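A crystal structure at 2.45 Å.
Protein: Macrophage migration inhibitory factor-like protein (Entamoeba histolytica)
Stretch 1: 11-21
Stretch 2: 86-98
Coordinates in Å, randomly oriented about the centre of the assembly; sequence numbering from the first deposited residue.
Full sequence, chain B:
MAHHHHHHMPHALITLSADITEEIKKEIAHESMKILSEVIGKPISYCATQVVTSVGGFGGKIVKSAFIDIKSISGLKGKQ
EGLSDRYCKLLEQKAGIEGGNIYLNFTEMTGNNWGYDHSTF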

# COMPACT_ATOMS: atom_id res chain seq x y z
N HIS B 11 -2.07 10.65 -6.26
CA HIS B 11 -2.53 9.27 -6.29
C HIS B 11 -3.16 8.89 -4.96
O HIS B 11 -2.66 9.27 -3.89
CB HIS B 11 -1.39 8.28 -6.60
CG HIS B 11 -1.83 6.85 -6.74
ND1 HIS B 11 -1.99 6.01 -5.65
CD2 HIS B 11 -2.17 6.12 -7.83
CE1 HIS B 11 -2.40 4.83 -6.07
NE2 HIS B 11 -2.51 4.86 -7.39
N ALA B 12 -4.25 8.12 -5.02
CA ALA B 12 -4.91 7.62 -3.82
C ALA B 12 -5.07 6.11 -3.95
O ALA B 12 -5.71 5.63 -4.89
CB ALA B 12 -6.28 8.27 -3.59
N LEU B 13 -4.44 5.38 -3.03
CA LEU B 13 -4.63 3.95 -2.88
C LEU B 13 -5.60 3.75 -1.72
O LEU B 13 -5.25 4.01 -0.56
CB LEU B 13 -3.30 3.23 -2.63
CG LEU B 13 -3.17 1.78 -3.12
CD1 LEU B 13 -1.76 1.25 -2.89
CD2 LEU B 13 -4.20 0.87 -2.47
N ILE B 14 -6.81 3.31 -2.04
CA ILE B 14 -7.88 3.14 -1.06
C ILE B 14 -8.00 1.65 -0.79
O ILE B 14 -8.33 0.85 -1.69
CB ILE B 14 -9.20 3.72 -1.57
CG1 ILE B 14 -9.02 5.20 -1.93
CG2 ILE B 14 -10.30 3.54 -0.51
CD1 ILE B 14 -10.21 5.83 -2.61
N THR B 15 -7.71 1.26 0.44
CA THR B 15 -7.86 -0.10 0.91
C THR B 15 -9.06 -0.08 1.85
O THR B 15 -9.02 0.55 2.91
CB THR B 15 -6.59 -0.56 1.62
OG1 THR B 15 -5.46 -0.37 0.76
CG2 THR B 15 -6.69 -2.02 2.09
N LEU B 16 -10.15 -0.72 1.45
CA LEU B 16 -11.35 -0.68 2.26
C LEU B 16 -11.96 -2.07 2.41
O LEU B 16 -11.76 -2.95 1.56
CB LEU B 16 -12.37 0.30 1.69
CG LEU B 16 -13.28 -0.11 0.54
CD1 LEU B 16 -14.19 1.06 0.19
CD2 LEU B 16 -12.50 -0.57 -0.66
N SER B 17 -12.68 -2.26 3.50
CA SER B 17 -13.21 -3.57 3.86
C SER B 17 -14.73 -3.62 3.88
O SER B 17 -15.31 -4.44 4.59
CB SER B 17 -12.65 -4.00 5.22
OG SER B 17 -13.37 -3.36 6.25
N ALA B 18 -15.40 -2.78 3.12
CA ALA B 18 -16.85 -2.87 3.04
C ALA B 18 -17.27 -3.92 2.02
O ALA B 18 -16.54 -4.22 1.08
CB ALA B 18 -17.47 -1.52 2.67
N ASP B 19 -18.46 -4.47 2.22
CA ASP B 19 -19.08 -5.40 1.27
C ASP B 19 -19.83 -4.57 0.23
O ASP B 19 -20.98 -4.16 0.44
CB ASP B 19 -19.99 -6.37 2.04
CG ASP B 19 -20.83 -7.25 1.13
OD1 ASP B 19 -20.37 -7.61 0.02
OD2 ASP B 19 -21.98 -7.57 1.51
N ILE B 20 -19.18 -4.27 -0.90
CA ILE B 20 -19.75 -3.40 -1.93
C ILE B 20 -19.60 -4.00 -3.32
O ILE B 20 -18.72 -4.83 -3.58
CB ILE B 20 -19.12 -1.99 -1.89
CG1 ILE B 20 -17.60 -2.12 -1.81
CG2 ILE B 20 -19.61 -1.20 -0.69
CD1 ILE B 20 -16.89 -0.81 -1.94
N THR B 21 -20.45 -3.56 -4.25
CA THR B 21 -20.36 -4.02 -5.63
C THR B 21 -19.13 -3.44 -6.34
O THR B 21 -18.59 -2.39 -5.97
CB THR B 21 -21.59 -3.63 -6.45
OG1 THR B 21 -21.66 -2.20 -6.57
CG2 THR B 21 -22.89 -4.20 -5.88
N ARG B 86 -13.45 15.16 2.51
CA ARG B 86 -14.11 14.71 1.28
C ARG B 86 -14.06 13.19 1.13
O ARG B 86 -15.03 12.58 0.68
CB ARG B 86 -13.52 15.43 0.07
CG ARG B 86 -13.81 16.92 0.11
CD ARG B 86 -13.87 17.55 -1.25
NE ARG B 86 -15.01 17.09 -2.03
CZ ARG B 86 -15.11 17.26 -3.34
NH1 ARG B 86 -14.14 17.88 -4.00
NH2 ARG B 86 -16.17 16.80 -4.00
N TYR B 87 -12.92 12.57 1.45
CA TYR B 87 -12.83 11.11 1.36
C TYR B 87 -13.73 10.43 2.39
O TYR B 87 -14.31 9.37 2.11
CB TYR B 87 -11.39 10.65 1.54
CG TYR B 87 -10.59 10.70 0.27
CD1 TYR B 87 -10.86 9.82 -0.76
CD2 TYR B 87 -9.56 11.62 0.09
CE1 TYR B 87 -10.14 9.84 -1.93
CE2 TYR B 87 -8.82 11.66 -1.07
CZ TYR B 87 -9.12 10.77 -2.08
OH TYR B 87 -8.41 10.78 -3.25
N CYS B 88 -13.80 10.98 3.61
CA CYS B 88 -14.66 10.37 4.62
C CYS B 88 -16.13 10.51 4.23
O CYS B 88 -16.92 9.58 4.43
CB CYS B 88 -14.39 10.99 5.99
SG CYS B 88 -12.81 10.46 6.72
N LYS B 89 -16.50 11.64 3.63
CA LYS B 89 -17.87 11.80 3.15
C LYS B 89 -18.14 10.85 1.99
O LYS B 89 -19.25 10.30 1.88
CB LYS B 89 -18.14 13.25 2.75
N LEU B 90 -17.14 10.62 1.15
CA LEU B 90 -17.30 9.71 0.01
C LEU B 90 -17.50 8.26 0.46
O LEU B 90 -18.43 7.59 0.01
CB LEU B 90 -16.10 9.84 -0.94
CG LEU B 90 -16.16 8.78 -2.03
CD1 LEU B 90 -17.43 9.00 -2.81
CD2 LEU B 90 -14.92 8.74 -2.95
N LEU B 91 -16.59 7.74 1.31
CA LEU B 91 -16.71 6.34 1.74
C LEU B 91 -17.94 6.13 2.60
O LEU B 91 -18.50 5.03 2.61
CB LEU B 91 -15.46 5.88 2.48
CG LEU B 91 -14.22 5.80 1.58
CD1 LEU B 91 -13.13 4.97 2.22
CD2 LEU B 91 -14.56 5.28 0.20
N GLU B 92 -18.36 7.14 3.34
CA GLU B 92 -19.62 7.04 4.06
C GLU B 92 -20.80 6.95 3.09
O GLU B 92 -21.70 6.12 3.26
CB GLU B 92 -19.77 8.22 5.01
CG GLU B 92 -20.89 8.06 6.02
CD GLU B 92 -22.26 8.27 5.42
OE1 GLU B 92 -22.41 9.19 4.58
OE2 GLU B 92 -23.18 7.50 5.77
N GLN B 93 -20.81 7.80 2.06
CA GLN B 93 -21.97 7.84 1.17
C GLN B 93 -22.08 6.56 0.35
O GLN B 93 -23.18 6.03 0.15
CB GLN B 93 -21.91 9.05 0.24
CG GLN B 93 -22.87 8.92 -0.94
CD GLN B 93 -22.41 9.68 -2.18
OE1 GLN B 93 -21.80 10.74 -2.08
NE2 GLN B 93 -22.71 9.13 -3.35
N LYS B 94 -20.94 6.04 -0.14
CA LYS B 94 -20.95 4.90 -1.05
C LYS B 94 -20.81 3.55 -0.35
O LYS B 94 -21.31 2.55 -0.87
CB LYS B 94 -19.81 5.03 -2.07
CG LYS B 94 -19.79 6.31 -2.90
CD LYS B 94 -20.83 6.33 -4.02
CE LYS B 94 -20.37 7.21 -5.21
NZ LYS B 94 -21.50 7.54 -6.12
N ALA B 95 -20.16 3.48 0.81
CA ALA B 95 -19.88 2.19 1.44
C ALA B 95 -20.32 2.11 2.90
O ALA B 95 -20.10 1.07 3.53
CB ALA B 95 -18.38 1.87 1.35
N GLY B 96 -20.91 3.17 3.45
CA GLY B 96 -21.40 3.15 4.81
C GLY B 96 -20.33 3.05 5.87
O GLY B 96 -20.63 2.63 7.00
N ILE B 97 -19.10 3.45 5.56
CA ILE B 97 -18.00 3.38 6.50
C ILE B 97 -18.00 4.65 7.35
O ILE B 97 -18.13 5.76 6.82
CB ILE B 97 -16.66 3.19 5.76
CG1 ILE B 97 -16.74 1.96 4.84
CG2 ILE B 97 -15.52 3.07 6.74
CD1 ILE B 97 -15.47 1.70 4.04
N GLU B 98 -17.91 4.47 8.66
CA GLU B 98 -17.94 5.60 9.57
C GLU B 98 -16.63 6.38 9.50
O GLU B 98 -15.57 5.85 9.15
CB GLU B 98 -18.22 5.14 11.00
CG GLU B 98 -19.66 4.67 11.21
CD GLU B 98 -19.90 4.09 12.60
OE1 GLU B 98 -18.92 3.94 13.36
OE2 GLU B 98 -21.07 3.80 12.93

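Apolar packing does all the work here: no hydrogen bond joins the strand 11-16 and its following loop to the helix 86-95. The strand contributes every second residue. Ala 12, Ile 14 and Leu 16 point toward the helix, while His 11 and Thr 15 point away; Ala 18 and Ile 20 continue the alternation into the loop. The helix answers at four-residue spacing with Tyr 87, Leu 91 and Ala 95, about one turn apart and so on one face.

Along the three closest CA pairings, side chains shrink as the backbones converge. Where Ile 14 CA and Tyr 87 CA lie 9.7 Å apart, a ring fills the gap, with Ile 14 CD1 4.1 Å from Tyr 87 CE1. At Leu 16 CA to Leu 91 CA, 8.8 Å, Leu 16 CD1 reaches Leu 91 CD2 at 4.2 Å and also Ile 97 CD1 at 4.1 Å. At Ala 18 and Ala 95 the CA atoms close to 6.1 Å, and two methyls suffice, CB to CB at 3.8 Å. Ile 20 CG2 covers the same Ala 95 CB at 3.9 Å.

A polar side-chain atom, Tyr 87 OH, enters the packing, 3.3 Å from Ala 12 CB, its hydrogen bonding satisfied elsewhere in the structure.

Within the helix, backbone hydrogen bonds such as Ala 95 N to Leu 91 O (2.9 Å) hold the spacing. Gly 96, with positive phi, follows it, and the CA-to-CB bond of Ile 97 points toward the other stretch.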